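Local coordinates for protein geranyltranstransferase (Enterococcus faecalis, PDB 3P8L) that probably makes farnesyl diphosphate by joining isopentenyl diphosphate to geranyl diphosphate, with magnesium as cofactor, at residues M42-H47 and R103-N108; R52-L57 and A188-A193. All coordinates share one frame; numbering follows the deposited sequence.

Contact 1: M42-H47 and R103-N108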
# COMPACT_ATOMS: atom_id res chain seq x y z
N MET A 42 13.83 5.64 -3.77
CA MET A 42 13.45 4.29 -3.34
C MET A 42 14.66 3.36 -3.40
O MET A 42 14.91 2.61 -2.46
CB MET A 42 12.26 3.76 -4.18
CG MET A 42 10.95 4.51 -3.90
SD MET A 42 9.40 4.05 -4.74
CE MET A 42 9.94 4.27 -6.41
N LEU A 43 15.41 3.40 -4.50
CA LEU A 43 16.61 2.57 -4.64
C LEU A 43 17.66 2.93 -3.58
O LEU A 43 18.37 2.06 -3.11
CB LEU A 43 17.23 2.69 -6.04
CG LEU A 43 16.56 2.07 -7.26
CD1 LEU A 43 17.30 2.45 -8.56
CD2 LEU A 43 16.47 0.54 -7.14
N TYR A 44 17.75 4.21 -3.21
CA TYR A 44 18.69 4.58 -2.16
C TYR A 44 18.44 3.77 -0.88
O TYR A 44 19.36 3.16 -0.33
CB TYR A 44 18.62 6.08 -1.85
CG TYR A 44 19.47 6.45 -0.64
CD1 TYR A 44 20.85 6.57 -0.76
CD2 TYR A 44 18.88 6.70 0.59
CE1 TYR A 44 21.65 6.92 0.34
CE2 TYR A 44 19.66 7.03 1.71
CZ TYR A 44 21.06 7.13 1.56
OH TYR A 44 21.86 7.47 2.63
N SER A 45 17.18 3.74 -0.45
CA SER A 45 16.83 3.10 0.81
C SER A 45 16.92 1.58 0.75
O SER A 45 17.19 0.94 1.76
CB SER A 45 15.44 3.52 1.26
OG SER A 45 15.43 4.88 1.67
N ILE A 46 16.68 1.01 -0.43
CA ILE A 46 16.93 -0.42 -0.66
C ILE A 46 18.44 -0.75 -0.58
O ILE A 46 18.85 -1.65 0.17
CB ILE A 46 16.32 -0.89 -2.01
CG1 ILE A 46 14.80 -0.88 -1.94
CG2 ILE A 46 16.79 -2.30 -2.39
CD1 ILE A 46 14.17 -0.81 -3.29
N HIS A 47 19.25 -0.00 -1.30
CA HIS A 47 20.69 -0.23 -1.40
C HIS A 47 21.49 0.09 -0.14
O HIS A 47 22.63 -0.27 -0.03
CB HIS A 47 21.29 0.58 -2.52
CG HIS A 47 21.01 0.05 -3.88
ND1 HIS A 47 21.07 -1.29 -4.18
CD2 HIS A 47 20.69 0.68 -5.02
CE1 HIS A 47 20.78 -1.46 -5.45
NE2 HIS A 47 20.55 -0.28 -5.99
N ARG A 103 22.08 2.78 9.64
CA ARG A 103 23.12 1.90 9.09
C ARG A 103 24.38 2.70 8.70
O ARG A 103 24.98 2.48 7.65
CB ARG A 103 22.57 1.16 7.87
CG ARG A 103 23.10 -0.23 7.70
CD ARG A 103 21.99 -1.26 7.75
NE ARG A 103 22.55 -2.61 7.80
CZ ARG A 103 23.14 -3.23 6.78
NH1 ARG A 103 23.26 -2.63 5.60
NH2 ARG A 103 23.61 -4.45 6.93
N GLY A 104 24.72 3.68 9.54
CA GLY A 104 25.85 4.59 9.30
C GLY A 104 25.75 5.51 8.09
O GLY A 104 26.72 6.18 7.74
N LYS A 105 24.57 5.53 7.45
CA LYS A 105 24.33 6.34 6.26
C LYS A 105 23.15 7.31 6.51
O LYS A 105 22.30 7.04 7.34
CB LYS A 105 24.08 5.43 5.05
CG LYS A 105 25.37 4.80 4.49
CD LYS A 105 25.10 3.80 3.36
CE LYS A 105 24.12 4.35 2.32
NZ LYS A 105 24.26 3.68 0.99
N PRO A 106 23.13 8.47 5.82
CA PRO A 106 21.99 9.36 6.05
C PRO A 106 20.66 8.75 5.63
O PRO A 106 20.61 7.98 4.67
CB PRO A 106 22.30 10.58 5.18
CG PRO A 106 23.34 10.12 4.21
CD PRO A 106 24.11 9.09 4.90
N THR A 107 19.62 9.12 6.35
CA THR A 107 18.28 8.61 6.12
C THR A 107 17.72 9.25 4.88
O THR A 107 18.26 10.26 4.39
CB THR A 107 17.38 8.85 7.33
OG1 THR A 107 17.57 10.19 7.80
CG2 THR A 107 17.73 7.87 8.46
N ASN A 108 16.66 8.64 4.34
CA ASN A 108 16.08 9.09 3.08
C ASN A 108 15.73 10.59 3.02
O ASN A 108 16.09 11.26 2.06
CB ASN A 108 14.87 8.22 2.72
CG ASN A 108 14.48 8.36 1.27
OD1 ASN A 108 14.03 9.42 0.85
ND2 ASN A 108 14.64 7.29 0.49
O HOH W 1 22.02 3.24 -0.54
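S45 OG accepts a hydrogen bond from N108 ND2 at 2.8 Å, and the N-H points almost straight at it (171°). The hydroxyl lies only 5° out of the amide plane of N108. With CG anti to its backbone N (chi1 -163°), N108 extends its amide toward helix 36-47, where ND2 also makes a weak hydrogen bond to A41 O, a turn before S45. The second polar pair is Y44 OH with P106 O. The hydroxyl is modelled 2.4 Å from that carbonyl, too short to be taken at face value, but the carbonyl does lie in the ring plane, at the phenol edge.

Segment 103-108 closes the small antiparallel hairpin of strands 101-102 and 105-106, just after the aspartate-rich motif that begins at the end of helix 71-92 in this prenyltransferase fold. T107, at the N-cap position of the next helix, bonds through OG1 to D99 O.

Van der Waals contacts from P106 and K105 flank the phenol hydroxyl. The proline ring lies across the end of the phenol, bringing P106 CG to 3.4 Å from Y44 OH. The lysine chain runs back past the phenol, antiparallel to it, with K105 CE 3.9 Å from Y44 OH. A water joins the same two residues, donating to Y44 O and accepting from K105 NZ, each at 2.7 Å; K105 has two conformers, so this bridge may be only partly occupied.

Contact 2: R52-L57 and A188-A193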
# COMPACT_ATOMS: atom_id res chain seq x y z
N ARG A 52 17.83 -7.95 6.23
CA ARG A 52 16.90 -8.66 5.32
C ARG A 52 16.23 -9.83 6.01
O ARG A 52 15.98 -10.89 5.40
CB ARG A 52 17.62 -9.12 4.03
CG ARG A 52 18.34 -7.99 3.29
CD ARG A 52 17.37 -7.24 2.42
NE ARG A 52 18.05 -6.29 1.56
CZ ARG A 52 17.79 -4.99 1.51
NH1 ARG A 52 16.82 -4.44 2.25
NH2 ARG A 52 18.49 -4.24 0.68
N LEU A 53 15.96 -9.64 7.30
CA LEU A 53 15.41 -10.66 8.16
C LEU A 53 14.10 -11.23 7.65
O LEU A 53 13.91 -12.45 7.64
CB LEU A 53 15.23 -10.13 9.59
CG LEU A 53 14.57 -11.07 10.61
CD1 LEU A 53 15.38 -12.36 10.75
CD2 LEU A 53 14.39 -10.39 11.96
N ARG A 54 13.21 -10.35 7.19
CA ARG A 54 11.88 -10.78 6.76
C ARG A 54 11.85 -11.67 5.49
O ARG A 54 11.25 -12.76 5.53
CB ARG A 54 10.91 -9.59 6.70
CG ARG A 54 10.59 -9.03 8.10
CD ARG A 54 10.25 -7.52 8.11
NE ARG A 54 10.21 -7.04 9.48
CZ ARG A 54 11.28 -6.71 10.21
NH1 ARG A 54 12.51 -6.74 9.69
NH2 ARG A 54 11.11 -6.32 11.47
N PRO A 55 12.48 -11.23 4.38
CA PRO A 55 12.62 -12.13 3.23
C PRO A 55 13.44 -13.39 3.56
O PRO A 55 13.14 -14.46 3.03
CB PRO A 55 13.35 -11.27 2.19
CG PRO A 55 13.97 -10.15 2.92
CD PRO A 55 13.02 -9.89 4.07
N LEU A 56 14.44 -13.26 4.43
CA LEU A 56 15.21 -14.41 4.90
C LEU A 56 14.31 -15.44 5.57
O LEU A 56 14.41 -16.62 5.26
CB LEU A 56 16.40 -14.02 5.80
CG LEU A 56 17.35 -15.17 6.18
CD1 LEU A 56 17.87 -15.85 4.90
CD2 LEU A 56 18.52 -14.75 7.08
N LEU A 57 13.38 -14.98 6.41
CA LEU A 57 12.39 -15.88 7.04
C LEU A 57 11.49 -16.61 6.03
O LEU A 57 11.31 -17.82 6.15
CB LEU A 57 11.54 -15.13 8.06
CG LEU A 57 12.23 -14.84 9.39
CD1 LEU A 57 11.40 -13.81 10.16
CD2 LEU A 57 12.44 -16.11 10.21
N ALA A 188 3.63 -8.72 13.45
CA ALA A 188 2.70 -8.96 12.36
C ALA A 188 3.36 -9.32 11.03
O ALA A 188 2.91 -10.26 10.38
CB ALA A 188 1.72 -7.79 12.19
N LEU A 189 4.42 -8.60 10.65
CA LEU A 189 5.15 -8.89 9.40
C LEU A 189 6.01 -10.16 9.52
O LEU A 189 6.25 -10.84 8.53
CB LEU A 189 6.07 -7.72 8.97
CG LEU A 189 5.55 -6.35 8.48
CD1 LEU A 189 6.72 -5.52 7.94
CD2 LEU A 189 4.47 -6.50 7.42
N ILE A 190 6.50 -10.43 10.72
CA ILE A 190 7.25 -11.67 11.03
C ILE A 190 6.29 -12.84 10.85
O ILE A 190 6.64 -13.84 10.21
CB ILE A 190 7.88 -11.66 12.45
CG1 ILE A 190 8.85 -10.48 12.63
CG2 ILE A 190 8.61 -13.00 12.76
CD1 ILE A 190 9.98 -10.43 11.65
N GLU A 191 5.07 -12.68 11.40
CA GLU A 191 4.03 -13.69 11.24
C GLU A 191 3.68 -13.90 9.77
O GLU A 191 3.60 -15.06 9.31
CB GLU A 191 2.79 -13.38 12.10
CG GLU A 191 2.96 -13.80 13.56
CD GLU A 191 2.06 -13.02 14.51
OE1 GLU A 191 1.30 -12.16 14.03
OE2 GLU A 191 2.12 -13.27 15.74
N PHE A 192 3.53 -12.81 9.02
CA PHE A 192 3.32 -12.93 7.57
C PHE A 192 4.44 -13.73 6.92
O PHE A 192 4.17 -14.56 6.05
CB PHE A 192 3.20 -11.57 6.85
CG PHE A 192 3.10 -11.71 5.36
CD1 PHE A 192 1.87 -11.98 4.77
CD2 PHE A 192 4.24 -11.65 4.54
CE1 PHE A 192 1.77 -12.13 3.39
CE2 PHE A 192 4.15 -11.83 3.18
CZ PHE A 192 2.90 -12.07 2.60
N ALA A 193 5.70 -13.48 7.29
CA ALA A 193 6.81 -14.18 6.61
C ALA A 193 6.67 -15.71 6.75
O ALA A 193 6.85 -16.44 5.77
CB ALA A 193 8.15 -13.73 7.14
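A193 CB meets helix 53-64 at two points, 3.6 Å from R54 O and 3.8 Å from L57 CB. The small alanine lets the two backbones come close at this end: the CA atoms of L57 and A193 are 5.8 Å apart. Alongside it, the CD1 branch of L57 reaches I190 CG2 at 3.9 Å, and the same methyl lies at a similar distance from I190 CD1. I190 is therefore touched through both its branches. Its CG1 is anti to the carbonyl carbon (chi1 -59°), and CD1 at the tip continues toward R54, coming within 3.9 Å of R54 CG. That methyl sits over one face of the R54 guanidinium, 3.8 Å above the plane and displaced toward its rim. L189 CD1 adds an aliphatic contact to R54 CD at 4.1 Å.

The segments belong to two helices far apart in sequence, 53-64 and 175-200, that lie side by side in the all-helical prenyltransferase fold and run in broadly the same direction, their segment axes 8.9 Å apart at closest approach and inclined by 27°. R54 belongs to the GKxxRP-type sequence of this family, whose arginine binds the diphosphate of isopentenyl diphosphate in relatives. H84, which R54 touches, matches a histidine of the same pocket in some of those enzymes, so R54 probably has that role here.

Further out, L80 of helix 71-92 also touches R54. Helix 205-230 meets L53 with Y218 and F222, and behind the other segment A153 of helix 139-153 touches L189, the residue beside the arginine's CD.

The centre of contact 1 lies about 18 Å, and that of contact 2 about 3 Å, from the centre of the chain. The two contact centres are about 20 Å apart, yet a direct polar link joins them: R52 NH2 is 2.7 Å from I46 O, a probable hydrogen bond. Helices 36-47 and 53-64 follow each other in the chain, so R52 ties the end of one to the start of the other, with E81 and E22 as salt-bridge partners. Helix 71-92 runs past both contacts, carrying H84 beside the probable isopentenyl diphosphate site at contact 2 and, at contact 1, D92, touched by T107. D92 belongs to the aspartate-rich motif that in relatives binds magnesium.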